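Local structure of genome polyprotein (Chicken sicinivirus JSY, 6QWT) at residues M188-G191 against G192-A196; K270-Q273 against S274-S278; A315-H319 against P320-T324; V420-S423 against L424-A428; I457-E460 against V461-R465. The protein is cleaved into viral proteins, of which this chain is 3Dpol, the RNA-dependent RNA polymerase that probably copies the viral RNA genome. All coordinates share one frame; numbering follows the deposited sequence.

In the fold
All five contacts are local and follow one another along the 3Dpol chain. Contact 1 joins helix 180-189 to helix 191-198. Contact 2 closes helix 267-276 where strand 277-282 begins. These two touch: the Phe190 ring packs on Tyr271 and Val272, and the centres of contacts 1 and 2 lie about 17 Å apart. Contact 3 follows helix 298-316, in the loop that leads to strand 327-332, at least about 19 Å from the nearest atoms of any other. Contacts 4 and 5, on helices 417-428 and 459-469, have centres about 12 Å apart and share an apolar seam. Contact 2 lies across the chain's centre from both, and contact 1 is about 22 Å or more from them at the nearest atoms, so the two touching pairs are well separated.

Contact 1: residues M188-G191 against G192-A196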
loop_
_atom_site.group_PDB
_atom_site.type_symbol
_atom_site.label_atom_id
_atom_site.label_comp_id
_atom_site.label_asym_id
_atom_site.label_seq_id
_atom_site.Cartn_x
_atom_site.Cartn_y
_atom_site.Cartn_z
ATOM N N MET A 188 12.695 -13.745 -3.882
ATOM C CA MET A 188 13.470 -14.910 -3.477
ATOM C C MET A 188 13.894 -14.794 -2.018
ATOM O O MET A 188 13.637 -15.697 -1.214
ATOM C CB MET A 188 14.687 -15.077 -4.390
ATOM C CG MET A 188 14.343 -15.564 -5.791
ATOM S SD MET A 188 15.758 -15.521 -6.909
ATOM C CE MET A 188 16.769 -16.841 -6.235
ATOM N N LEU A 189 14.518 -13.668 -1.654
ATOM C CA LEU A 189 15.058 -13.506 -0.306
ATOM C C LEU A 189 13.955 -13.466 0.744
ATOM O O LEU A 189 14.082 -14.083 1.809
ATOM C CB LEU A 189 15.896 -12.230 -0.227
ATOM C CG LEU A 189 17.150 -12.154 -1.096
ATOM C CD1 LEU A 189 17.737 -10.751 -1.047
ATOM C CD2 LEU A 189 18.167 -13.183 -0.636
ATOM N N PHE A 190 12.872 -12.740 0.467
ATOM C CA PHE A 190 11.817 -12.499 1.445
ATOM C C PHE A 190 10.531 -13.257 1.137
ATOM O O PHE A 190 9.520 -13.033 1.812
ATOM C CB PHE A 190 11.530 -10.999 1.539
ATOM C CG PHE A 190 12.733 -10.173 1.888
ATOM C CD1 PHE A 190 13.137 -10.038 3.209
ATOM C CD2 PHE A 190 13.464 -9.533 0.899
ATOM C CE1 PHE A 190 14.249 -9.280 3.538
ATOM C CE2 PHE A 190 14.575 -8.774 1.221
ATOM C CZ PHE A 190 14.969 -8.647 2.541
ATOM N N GLY A 191 10.544 -14.151 0.145
ATOM C CA GLY A 191 9.326 -14.858 -0.221
ATOM C C GLY A 191 8.784 -15.727 0.897
ATOM O O GLY A 191 7.568 -15.859 1.058
ATOM N N GLY A 192 9.676 -16.342 1.679
ATOM C CA GLY A 192 9.229 -17.086 2.844
ATOM C C GLY A 192 8.501 -16.210 3.845
ATOM O O GLY A 192 7.480 -16.610 4.410
ATOM N N LEU A 193 9.011 -14.997 4.073
ATOM C CA LEU A 193 8.296 -14.049 4.919
ATOM C C LEU A 193 6.981 -13.620 4.279
ATOM O O LEU A 193 5.948 -13.557 4.957
ATOM C CB LEU A 193 9.176 -12.832 5.204
ATOM C CG LEU A 193 8.556 -11.710 6.042
ATOM C CD1 LEU A 193 8.267 -12.177 7.464
ATOM C CD2 LEU A 193 9.462 -10.494 6.049
ATOM N N PHE A 194 6.998 -13.334 2.972
ATOM C CA PHE A 194 5.773 -12.927 2.288
ATOM C C PHE A 194 4.722 -14.026 2.349
ATOM O O PHE A 194 3.539 -13.749 2.572
ATOM C CB PHE A 194 6.072 -12.554 0.834
ATOM C CG PHE A 194 6.995 -11.371 0.683
ATOM C CD1 PHE A 194 7.158 -10.460 1.716
ATOM C CD2 PHE A 194 7.704 -11.173 -0.494
ATOM C CE1 PHE A 194 8.009 -9.374 1.577
ATOM C CE2 PHE A 194 8.555 -10.090 -0.640
ATOM C CZ PHE A 194 8.709 -9.190 0.398
ATOM N N GLU A 195 5.135 -15.282 2.155
ATOM C CA GLU A 195 4.207 -16.402 2.286
ATOM C C GLU A 195 3.543 -16.403 3.656
ATOM O O GLU A 195 2.317 -16.525 3.766
ATOM C CB GLU A 195 4.943 -17.720 2.061
ATOM C CG GLU A 195 5.093 -18.129 0.615
ATOM C CD GLU A 195 5.605 -19.547 0.480
ATOM O OE1 GLU A 195 6.414 -19.974 1.333
ATOM O OE2 GLU A 195 5.196 -20.240 -0.470
ATOM N N ALA A 196 4.345 -16.259 4.714
ATOM C CA ALA A 196 3.816 -16.368 6.068
ATOM C C ALA A 196 2.833 -15.247 6.380
ATOM O O ALA A 196 1.838 -15.463 7.082
ATOM C CB ALA A 196 4.965 -16.368 7.078
HETATM O O HOH W 1 12.008 -15.251 2.936
#
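Phe190 and Phe194 meet at a break between two consecutive helices, 180-189 and 191-198, in a local contact of one residue with another four positions on. The CB of Phe190 sits over the face of the Phe194 ring, 3.9 Å from its centroid, in a CH-pi contact. Between the two side chains the closest approach is Phe190 CB to Phe194 CZ, 3.5 Å. The carbonyl oxygen Phe190 O lies over a face of the same ring, offset toward its rim. Phe194 reaches back in this way because its CG stands anti to its own carbonyl carbon (chi1 -63°), beside the backbone N.

Phe190 is the first residue to leave helical angles after helix 180-189, and it is also the N-cap residue of the next helix. That helix begins with regular backbone bonds: Phe194 N donates to Phe190 O at 2.8 Å, and Glu195 N to Gly191 O at 2.7 Å. A water spans the break. It donates to Leu189 O at 2.6 Å and accepts from Leu193 N at 3.2 Å, so it links the last turn of one helix to the first turn of the next. The Phe190 ring leads away from the second segment and packs on Val272 of helix 267-276. Leu189 touches Tyr271 of that helix, and the carboxylate of Glu195 is hydrogen-bonded through OE2 to Thr98 OG1.

Contact 2: residues K270-Q273 against S274-S278; sequences KYVQ and SIYLS
Tyr276 folds back over Gln273, with one face of its ring turned to the backbone of that residue. Gln273 CA lies 3.8 Å from the ring centroid, 24° off the ring normal, in a CH-pi contact. The ring takes this place because Tyr276 CG stands between its own backbone N and carbonyl carbon (chi1 65°). The Gln273 side chain is extended and runs obliquely to the ring, with CG 3.9 Å from Tyr276 OH. Its amide plane is turned 50° from the ring plane. Val272 CG1 also meets the ring, 4.0 Å from Tyr276 CD1.

This is the C-terminal end of helix 267-276, where the chain passes directly into strand 277-282 of the mixed sheet. Leu277 is the first residue to leave helical angles, yet its N still donates to Gln273 O at 2.8 Å. Val272 O accepts two backbone bonds, from Tyr276 N and from Ile275 N; the latter donor stands above the carbonyl plane.

On another side of the helix, Ser274 OG donates to Tyr271 O at 2.7 Å and sits over the centre of one face of the Tyr271 ring. The same hydroxyl is hydrogen-bonded to Tyr151 OH. Ile275 CD1 comes obliquely to the Tyr271 ring, 4.0 Å from CE2. The phenol group of Tyr271 is hydrogen-bonded to Ala182 O, in helix 180-189.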
loop_
_atom_site.group_PDB
_atom_site.type_symbol
_atom_site.label_atom_id
_atom_site.label_comp_id
_atom_site.label_asym_id
_atom_site.label_seq_id
_atom_site.Cartn_x
_atom_site.Cartn_y
_atom_site.Cartn_z
ATOM N N LYS A 270 21.788 -6.368 2.992
ATOM C CA LYS A 270 22.153 -5.577 1.821
ATOM C C LYS A 270 20.929 -5.227 0.982
ATOM O O LYS A 270 20.841 -4.121 0.438
ATOM C CB LYS A 270 23.192 -6.323 0.986
ATOM C CG LYS A 270 24.586 -6.340 1.611
ATOM C CD LYS A 270 25.406 -5.135 1.168
ATOM C CE LYS A 270 26.691 -4.998 1.980
ATOM N NZ LYS A 270 26.564 -3.993 3.075
ATOM N N TYR A 271 19.967 -6.146 0.869
ATOM C CA TYR A 271 18.759 -5.821 0.115
ATOM C C TYR A 271 17.922 -4.778 0.842
ATOM O O TYR A 271 17.345 -3.886 0.209
ATOM C CB TYR A 271 17.929 -7.074 -0.154
ATOM C CG TYR A 271 16.854 -6.846 -1.197
ATOM C CD1 TYR A 271 17.080 -7.150 -2.535
ATOM C CD2 TYR A 271 15.621 -6.304 -0.849
ATOM C CE1 TYR A 271 16.102 -6.933 -3.494
ATOM C CE2 TYR A 271 14.642 -6.081 -1.798
ATOM C CZ TYR A 271 14.885 -6.399 -3.119
ATOM O OH TYR A 271 13.908 -6.181 -4.068
ATOM N N VAL A 272 17.835 -4.873 2.170
ATOM C CA VAL A 272 17.105 -3.860 2.923
ATOM C C VAL A 272 17.796 -2.507 2.808
ATOM O O VAL A 272 17.133 -1.463 2.775
ATOM C CB VAL A 272 16.939 -4.307 4.390
ATOM C CG1 VAL A 272 16.276 -3.216 5.220
ATOM C CG2 VAL A 272 16.123 -5.591 4.450
ATOM N N GLN A 273 19.129 -2.497 2.708
ATOM C CA GLN A 273 19.830 -1.237 2.489
ATOM C C GLN A 273 19.434 -0.612 1.157
ATOM O O GLN A 273 19.292 0.614 1.056
ATOM C CB GLN A 273 21.344 -1.442 2.555
ATOM C CG GLN A 273 22.119 -0.135 2.414
ATOM C CD GLN A 273 23.612 -0.299 2.602
ATOM O OE1 GLN A 273 24.215 -1.247 2.101
ATOM N NE2 GLN A 273 24.219 0.636 3.326
ATOM N N SER A 274 19.239 -1.436 0.125
ATOM C CA SER A 274 18.778 -0.919 -1.160
ATOM C C SER A 274 17.359 -0.372 -1.095
ATOM O O SER A 274 16.891 0.212 -2.078
ATOM C CB SER A 274 18.870 -2.008 -2.238
ATOM O OG SER A 274 17.725 -2.843 -2.233
ATOM N N ILE A 275 16.672 -0.546 0.030
ATOM C CA ILE A 275 15.342 0.003 0.228
ATOM C C ILE A 275 15.387 1.353 0.933
ATOM O O ILE A 275 14.711 2.292 0.511
ATOM C CB ILE A 275 14.465 -1.006 1.001
ATOM C CG1 ILE A 275 13.987 -2.113 0.064
ATOM C CG2 ILE A 275 13.274 -0.312 1.645
ATOM C CD1 ILE A 275 13.403 -3.298 0.781
ATOM N N TYR A 276 16.182 1.483 2.000
ATOM C CA TYR A 276 16.245 2.754 2.715
ATOM C C TYR A 276 17.355 3.673 2.219
ATOM O O TYR A 276 17.367 4.853 2.583
ATOM C CB TYR A 276 16.385 2.527 4.232
ATOM C CG TYR A 276 17.660 1.857 4.719
ATOM C CD1 TYR A 276 17.643 0.539 5.155
ATOM C CD2 TYR A 276 18.865 2.555 4.794
ATOM C CE1 TYR A 276 18.788 -0.079 5.624
ATOM C CE2 TYR A 276 20.019 1.943 5.258
ATOM C CZ TYR A 276 19.971 0.623 5.672
ATOM O OH TYR A 276 21.102 -0.006 6.139
ATOM N N LEU A 277 18.285 3.168 1.403
ATOM C CA LEU A 277 19.282 3.985 0.702
ATOM C C LEU A 277 19.131 3.648 -0.780
ATOM O O LEU A 277 19.943 2.919 -1.355
ATOM C CB LEU A 277 20.701 3.715 1.218
ATOM C CG LEU A 277 21.794 4.681 0.752
ATOM C CD1 LEU A 277 21.445 6.112 1.137
ATOM C CD2 LEU A 277 23.145 4.285 1.330
ATOM N N SER A 278 18.083 4.187 -1.395
ATOM C CA SER A 278 17.606 3.734 -2.692
ATOM C C SER A 278 17.960 4.726 -3.793
ATOM O O SER A 278 18.077 5.931 -3.556
ATOM C CB SER A 278 16.089 3.530 -2.657
ATOM O OG SER A 278 15.437 4.732 -2.281
#

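Contact 3: residues A315-H319 against P320-T324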
loop_
_atom_site.group_PDB
_atom_site.type_symbol
_atom_site.label_atom_id
_atom_site.label_comp_id
_atom_site.label_asym_id
_atom_site.label_seq_id
_atom_site.Cartn_x
_atom_site.Cartn_y
_atom_site.Cartn_z
ATOM N N ALA A 315 6.074 4.341 20.379
ATOM C CA ALA A 315 5.332 5.443 20.980
ATOM C C ALA A 315 4.557 4.988 22.211
ATOM O O ALA A 315 4.545 5.681 23.236
ATOM C CB ALA A 315 4.373 6.052 19.954
ATOM N N MET A 316 3.901 3.831 22.125
ATOM C CA MET A 316 3.110 3.347 23.248
ATOM C C MET A 316 3.997 2.915 24.412
ATOM O O MET A 316 3.590 3.031 25.575
ATOM C CB MET A 316 2.204 2.204 22.779
ATOM C CG MET A 316 1.359 2.565 21.548
ATOM S SD MET A 316 0.322 1.231 20.883
ATOM C CE MET A 316 1.269 -0.190 21.379
ATOM N N LEU A 317 5.217 2.453 24.126
ATOM C CA LEU A 317 6.129 2.026 25.181
ATOM C C LEU A 317 6.539 3.170 26.101
ATOM O O LEU A 317 6.986 2.913 27.223
ATOM C CB LEU A 317 7.372 1.380 24.569
ATOM C CG LEU A 317 7.221 -0.095 24.198
ATOM C CD1 LEU A 317 8.409 -0.559 23.372
ATOM C CD2 LEU A 317 7.054 -0.946 25.448
ATOM N N THR A 318 6.407 4.419 25.656
ATOM C CA THR A 318 6.706 5.562 26.507
ATOM C C THR A 318 5.531 5.973 27.387
ATOM O O THR A 318 5.694 6.852 28.240
ATOM C CB THR A 318 7.151 6.764 25.662
ATOM O OG1 THR A 318 6.023 7.316 24.977
ATOM C CG2 THR A 318 8.207 6.345 24.645
ATOM N N HIS A 319 4.363 5.366 27.210
ATOM C CA HIS A 319 3.219 5.699 28.050
ATOM C C HIS A 319 3.322 4.969 29.386
ATOM O O HIS A 319 3.579 3.762 29.407
ATOM C CB HIS A 319 1.910 5.334 27.357
ATOM C CG HIS A 319 0.703 5.953 27.990
ATOM N ND1 HIS A 319 0.177 5.512 29.186
ATOM C CD2 HIS A 319 -0.075 6.991 27.599
ATOM C CE1 HIS A 319 -0.876 6.245 29.500
ATOM N NE2 HIS A 319 -1.051 7.150 28.554
ATOM N N PRO A 320 3.115 5.659 30.511
ATOM C CA PRO A 320 3.297 5.000 31.816
ATOM C C PRO A 320 2.349 3.837 32.060
ATOM O O PRO A 320 2.711 2.899 32.781
ATOM C CB PRO A 320 3.062 6.142 32.819
ATOM C CG PRO A 320 2.264 7.167 32.061
ATOM C CD PRO A 320 2.753 7.081 30.646
ATOM N N ASP A 321 1.151 3.861 31.480
ATOM C CA ASP A 321 0.148 2.838 31.736
ATOM C C ASP A 321 0.037 1.818 30.612
ATOM O O ASP A 321 -0.919 1.037 30.595
ATOM C CB ASP A 321 -1.215 3.487 31.982
ATOM C CG ASP A 321 -1.187 4.471 33.131
ATOM O OD1 ASP A 321 -1.527 5.653 32.916
ATOM O OD2 ASP A 321 -0.811 4.060 34.250
ATOM N N PHE A 322 0.985 1.800 29.678
ATOM C CA PHE A 322 0.917 0.853 28.573
ATOM C C PHE A 322 1.088 -0.568 29.092
ATOM O O PHE A 322 2.086 -0.883 29.747
ATOM C CB PHE A 322 1.984 1.164 27.526
ATOM C CG PHE A 322 2.052 0.149 26.413
ATOM C CD1 PHE A 322 0.922 -0.163 25.674
ATOM C CD2 PHE A 322 3.240 -0.495 26.112
ATOM C CE1 PHE A 322 0.977 -1.097 24.657
ATOM C CE2 PHE A 322 3.301 -1.430 25.092
ATOM C CZ PHE A 322 2.170 -1.730 24.364
ATOM N N ASP A 323 0.109 -1.418 28.804
ATOM C CA ASP A 323 0.194 -2.840 29.106
ATOM C C ASP A 323 0.809 -3.533 27.895
ATOM O O ASP A 323 0.192 -3.589 26.826
ATOM C CB ASP A 323 -1.187 -3.400 29.437
ATOM C CG ASP A 323 -1.130 -4.781 30.063
ATOM O OD1 ASP A 323 -0.330 -5.624 29.604
ATOM O OD2 ASP A 323 -1.900 -5.030 31.013
ATOM N N THR A 324 2.027 -4.055 28.058
ATOM C CA THR A 324 2.743 -4.657 26.938
ATOM C C THR A 324 2.113 -5.952 26.453
ATOM O O THR A 324 2.615 -6.537 25.489
ATOM C CB THR A 324 4.207 -4.909 27.312
ATOM O OG1 THR A 324 4.277 -5.821 28.416
ATOM C CG2 THR A 324 4.894 -3.601 27.686
#
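Phe322 folds back onto Met316, and His319 packs on Pro320 and Asp321, across two successive type I beta turns that follow helix 298-316 at the protein surface. The turns, Met316 to His319 and His319 to Phe322, share His319. Met316 CB lies over the centre of one Phe322 face, 4.0 Å from the ring centroid. The Met316 chain bends at the thioether, bringing CE to 3.4 Å from Phe322 CE1, and the sulfur makes an oblique Met-aromatic contact. Leu317 CD2 meets the ring edge at Phe322 CE2. Phe322 N donates to His319 O at 3.3 Å, from above the carbonyl plane.

Pro320 CD lies over one face of the His319 imidazole, toward its rim, 3.7 Å from the centroid, in a CH-pi contact. Phe348 of helix 346-356 meets the imidazole edge-to-face. His319 CG is anti to its backbone N (chi1 -165°), which brings ND1 to the backbone N of Asp321. There ND1 accepts the Asp321 N-H in the ring plane, at 3.0 Å with an angle of 158°.

Contact 4: residues V420-S423 against L424-A428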
loop_
_atom_site.group_PDB
_atom_site.type_symbol
_atom_site.label_atom_id
_atom_site.label_comp_id
_atom_site.label_asym_id
_atom_site.label_seq_id
_atom_site.Cartn_x
_atom_site.Cartn_y
_atom_site.Cartn_z
ATOM N N VAL A 420 -15.862 -0.672 -15.740
ATOM C CA VAL A 420 -15.797 0.263 -14.621
ATOM C C VAL A 420 -17.031 0.119 -13.736
ATOM O O VAL A 420 -16.930 0.105 -12.502
ATOM C CB VAL A 420 -15.636 1.703 -15.143
ATOM C CG1 VAL A 420 -15.757 2.709 -14.000
ATOM C CG2 VAL A 420 -14.306 1.858 -15.865
ATOM N N ILE A 421 -18.210 0.003 -14.350
ATOM C CA ILE A 421 -19.448 -0.146 -13.587
ATOM C C ILE A 421 -19.445 -1.453 -12.805
ATOM O O ILE A 421 -19.832 -1.490 -11.630
ATOM C CB ILE A 421 -20.662 -0.057 -14.529
ATOM C CG1 ILE A 421 -20.973 1.398 -14.860
ATOM C CG2 ILE A 421 -21.880 -0.733 -13.920
ATOM C CD1 ILE A 421 -21.333 1.588 -16.287
ATOM N N THR A 422 -19.007 -2.542 -13.441
ATOM C CA THR A 422 -19.023 -3.842 -12.780
ATOM C C THR A 422 -18.136 -3.851 -11.539
ATOM O O THR A 422 -18.536 -4.358 -10.486
ATOM C CB THR A 422 -18.591 -4.931 -13.763
ATOM O OG1 THR A 422 -19.551 -5.025 -14.822
ATOM C CG2 THR A 422 -18.492 -6.273 -13.063
ATOM N N SER A 423 -16.930 -3.281 -11.637
ATOM C CA SER A 423 -16.008 -3.342 -10.507
ATOM C C SER A 423 -16.466 -2.460 -9.349
ATOM O O SER A 423 -16.137 -2.744 -8.192
ATOM C CB SER A 423 -14.598 -2.956 -10.955
ATOM O OG SER A 423 -14.612 -1.734 -11.666
ATOM N N LEU A 424 -17.216 -1.393 -9.631
ATOM C CA LEU A 424 -17.743 -0.552 -8.563
ATOM C C LEU A 424 -18.968 -1.161 -7.892
ATOM O O LEU A 424 -19.238 -0.849 -6.726
ATOM C CB LEU A 424 -18.076 0.840 -9.105
ATOM C CG LEU A 424 -16.865 1.634 -9.613
ATOM C CD1 LEU A 424 -17.296 2.947 -10.243
ATOM C CD2 LEU A 424 -15.848 1.883 -8.502
ATOM N N CYS A 425 -19.705 -2.026 -8.595
ATOM C CA CYS A 425 -20.802 -2.748 -7.960
ATOM C C CYS A 425 -20.302 -3.583 -6.789
ATOM O O CYS A 425 -20.996 -3.722 -5.775
ATOM C CB CYS A 425 -21.506 -3.631 -8.986
ATOM S SG CYS A 425 -22.444 -2.708 -10.215
ATOM N N TYR A 426 -19.095 -4.145 -6.909
ATOM C CA TYR A 426 -18.529 -4.944 -5.829
ATOM C C TYR A 426 -18.274 -4.120 -4.575
ATOM O O TYR A 426 -18.203 -4.686 -3.478
ATOM C CB TYR A 426 -17.225 -5.601 -6.283
ATOM C CG TYR A 426 -17.396 -6.588 -7.411
ATOM C CD1 TYR A 426 -16.745 -6.405 -8.624
ATOM C CD2 TYR A 426 -18.208 -7.709 -7.265
ATOM C CE1 TYR A 426 -16.897 -7.307 -9.663
ATOM C CE2 TYR A 426 -18.367 -8.618 -8.301
ATOM C CZ TYR A 426 -17.707 -8.410 -9.497
ATOM O OH TYR A 426 -17.854 -9.306 -10.532
ATOM N N LEU A 427 -18.130 -2.802 -4.714
ATOM C CA LEU A 427 -17.902 -1.927 -3.573
ATOM C C LEU A 427 -19.197 -1.349 -3.018
ATOM O O LEU A 427 -19.348 -1.231 -1.798
ATOM C CB LEU A 427 -16.956 -0.785 -3.965
ATOM C CG LEU A 427 -15.594 -1.183 -4.545
ATOM C CD1 LEU A 427 -14.804 0.051 -4.956
ATOM C CD2 LEU A 427 -14.812 -2.007 -3.538
ATOM N N ALA A 428 -20.139 -1.003 -3.897
ATOM C CA ALA A 428 -21.301 -0.202 -3.532
ATOM C C ALA A 428 -22.435 -0.998 -2.895
ATOM O O ALA A 428 -23.188 -0.437 -2.093
ATOM C CB ALA A 428 -21.834 0.528 -4.769
#
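Tyr426 lies alongside Thr422, one turn earlier in helix 417-428, and the two side chains point the same way. The methyl Thr422 CG2 is 3.9 Å from Tyr426 CE1. The ring also passes the backbone obliquely, with Tyr426 CD1 3.3 Å from Thr422 O. Thr422 CG2 faces the ring because it stands anti to the backbone N, while OG1 (chi1 -64°) lies beside that N and is hydrogen-bonded to Gln418 NE2.

Val420 and Leu424 form a second side-by-side pair, with Val420 CG1 4.1 Å from Leu424 CD1. Ile421 CG2 packs against Cys425 SG at 4.2 Å. These pairs follow the four-residue spacing of an alpha helix. Its backbone bonds are Leu424 N to Val420 O at 3.3 Å and Cys425 N to Ile421 O at 3.1 Å. Each donor also makes a weak bond to the carbonyl one residue later: Leu424 N to Ile421 O and Cys425 N to Thr422 O.

This C-terminal helix probably belongs to the thumb, as in other picornaviral polymerases, and packs among several others. Leu424 touches Tyr405 of helix 402-408 and Trp439 of helix 433-449. Cys425 also meets Trp439, and both Cys425 and Tyr426 touch Leu462 of helix 459-469.

Contact 5: residues I457-E460 against V461-R465; sequences IPYE and VLQYR
Ile457 packs against Val461 and Leu462 at the start of helix 459-469, the last helix of the polymerase chain. Its methyl CG2 does most of the touching, at 3.8 Å from Val461 CG1 and 3.7 Å from Leu462 CG. The side chains of Ile457 and Leu462 cross at about a right angle. Ile457 also touches Thr422, Cys425 and Tyr426 of helix 417-428, and its carbonyl oxygen is hydrogen-bonded to Tyr436 OH of helix 433-449.

Pro458 is the N-cap residue. Its ring lies beside Val461, with CD 4.1 Å from Val461 CG2. Its carbonyl takes the first helical bond: Leu462 N donates to Pro458 O at 3.3 Å, in the carbonyl plane. Val461 N adds a weak bond to the same oxygen.

Tyr459 CG stands anti to its backbone N (chi1 175°), which lays the ring alongside Gln463. The ring and the amide are nearly parallel, their planes 10° apart. Gln463 CB sits over one face of the ring, 4.1 Å from its centroid. The amide nitrogen NE2 is hydrogen-bonded to Asp389 OD2. Tyr459 O accepts Gln463 N at 2.8 Å in a nearly straight bond.

Glu460 continues the helix through its backbone. Its O accepts Tyr464 N at 3.0 Å, and the CB of Tyr464 comes within 3.2 Å of this same Glu460 O.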
loop_
_atom_site.group_PDB
_atom_site.type_symbol
_atom_site.label_atom_id
_atom_site.label_comp_id
_atom_site.label_asym_id
_atom_site.label_seq_id
_atom_site.Cartn_x
_atom_site.Cartn_y
_atom_site.Cartn_z
ATOM N N ILE A 457 -24.832 -5.503 -11.733
ATOM C CA ILE A 457 -24.988 -6.814 -11.094
ATOM C C ILE A 457 -26.137 -6.744 -10.095
ATOM O O ILE A 457 -26.157 -5.837 -9.239
ATOM C CB ILE A 457 -23.685 -7.233 -10.395
ATOM C CG1 ILE A 457 -22.508 -7.144 -11.365
ATOM C CG2 ILE A 457 -23.813 -8.642 -9.821
ATOM C CD1 ILE A 457 -21.157 -7.260 -10.689
ATOM N N PRO A 458 -27.118 -7.644 -10.157
ATOM C CA PRO A 458 -28.253 -7.559 -9.230
ATOM C C PRO A 458 -27.798 -7.718 -7.787
ATOM O O PRO A 458 -26.855 -8.454 -7.488
ATOM C CB PRO A 458 -29.163 -8.714 -9.666
ATOM C CG PRO A 458 -28.716 -9.059 -11.061
ATOM C CD PRO A 458 -27.249 -8.773 -11.093
ATOM N N TYR A 459 -28.480 -7.000 -6.890
ATOM C CA TYR A 459 -28.106 -7.033 -5.478
ATOM C C TYR A 459 -28.149 -8.452 -4.923
ATOM O O TYR A 459 -27.305 -8.829 -4.100
ATOM C CB TYR A 459 -29.019 -6.117 -4.658
ATOM C CG TYR A 459 -28.743 -6.201 -3.173
ATOM C CD1 TYR A 459 -27.752 -5.423 -2.587
ATOM C CD2 TYR A 459 -29.455 -7.076 -2.359
ATOM C CE1 TYR A 459 -27.482 -5.508 -1.234
ATOM C CE2 TYR A 459 -29.193 -7.167 -1.006
ATOM C CZ TYR A 459 -28.207 -6.382 -0.449
ATOM O OH TYR A 459 -27.946 -6.468 0.900
ATOM N N GLU A 460 -29.128 -9.253 -5.357
ATOM C CA GLU A 460 -29.251 -10.612 -4.838
ATOM C C GLU A 460 -28.035 -11.458 -5.187
ATOM O O GLU A 460 -27.653 -12.343 -4.411
ATOM C CB GLU A 460 -30.523 -11.270 -5.374
ATOM C CG GLU A 460 -31.782 -10.840 -4.652
ATOM C CD GLU A 460 -32.685 -9.997 -5.524
ATOM O OE1 GLU A 460 -33.920 -10.164 -5.430
ATOM O OE2 GLU A 460 -32.160 -9.170 -6.303
ATOM N N VAL A 461 -27.423 -11.208 -6.345
ATOM C CA VAL A 461 -26.210 -11.928 -6.722
ATOM C C VAL A 461 -25.049 -11.524 -5.822
ATOM O O VAL A 461 -24.295 -12.373 -5.330
ATOM C CB VAL A 461 -25.880 -11.681 -8.206
ATOM C CG1 VAL A 461 -24.475 -12.182 -8.534
ATOM C CG2 VAL A 461 -26.916 -12.345 -9.104
ATOM N N LEU A 462 -24.886 -10.219 -5.592
ATOM C CA LEU A 462 -23.761 -9.752 -4.791
ATOM C C LEU A 462 -23.908 -10.170 -3.334
ATOM O O LEU A 462 -22.933 -10.597 -2.705
ATOM C CB LEU A 462 -23.629 -8.233 -4.909
ATOM C CG LEU A 462 -23.289 -7.737 -6.317
ATOM C CD1 LEU A 462 -23.494 -6.232 -6.444
ATOM C CD2 LEU A 462 -21.867 -8.130 -6.696
ATOM N N GLN A 463 -25.119 -10.058 -2.781
ATOM C CA GLN A 463 -25.316 -10.413 -1.381
ATOM C C GLN A 463 -25.189 -11.915 -1.168
ATOM O O GLN A 463 -24.605 -12.354 -0.171
ATOM C CB GLN A 463 -26.671 -9.904 -0.889
ATOM C CG GLN A 463 -27.049 -10.370 0.518
ATOM C CD GLN A 463 -26.207 -9.731 1.619
ATOM O OE1 GLN A 463 -25.272 -8.971 1.351
ATOM N NE2 GLN A 463 -26.544 -10.038 2.867
ATOM N N TYR A 464 -25.719 -12.721 -2.091
ATOM C CA TYR A 464 -25.564 -14.167 -1.960
ATOM C C TYR A 464 -24.095 -14.563 -1.996
ATOM O O TYR A 464 -23.624 -15.330 -1.149
ATOM C CB TYR A 464 -26.324 -14.906 -3.063
ATOM C CG TYR A 464 -25.826 -16.328 -3.210
ATOM C CD1 TYR A 464 -26.182 -17.305 -2.284
ATOM C CD2 TYR A 464 -24.960 -16.684 -4.239
ATOM C CE1 TYR A 464 -25.710 -18.596 -2.396
ATOM C CE2 TYR A 464 -24.483 -17.975 -4.353
ATOM C CZ TYR A 464 -24.861 -18.926 -3.431
ATOM O OH TYR A 464 -24.389 -20.216 -3.544
ATOM N N ARG A 465 -23.353 -14.060 -2.986
ATOM C CA ARG A 465 -21.957 -14.458 -3.124
ATOM C C ARG A 465 -21.110 -13.961 -1.959
ATOM O O ARG A 465 -20.146 -14.630 -1.574
ATOM C CB ARG A 465 -21.396 -13.965 -4.458
ATOM C CG ARG A 465 -21.712 -14.906 -5.614
ATOM C CD ARG A 465 -20.953 -14.554 -6.880
ATOM N NE ARG A 465 -19.512 -14.758 -6.754
ATOM C CZ ARG A 465 -18.913 -15.946 -6.770
ATOM N NH1 ARG A 465 -17.594 -16.023 -6.653
ATOM N NH2 ARG A 465 -19.626 -17.058 -6.899
#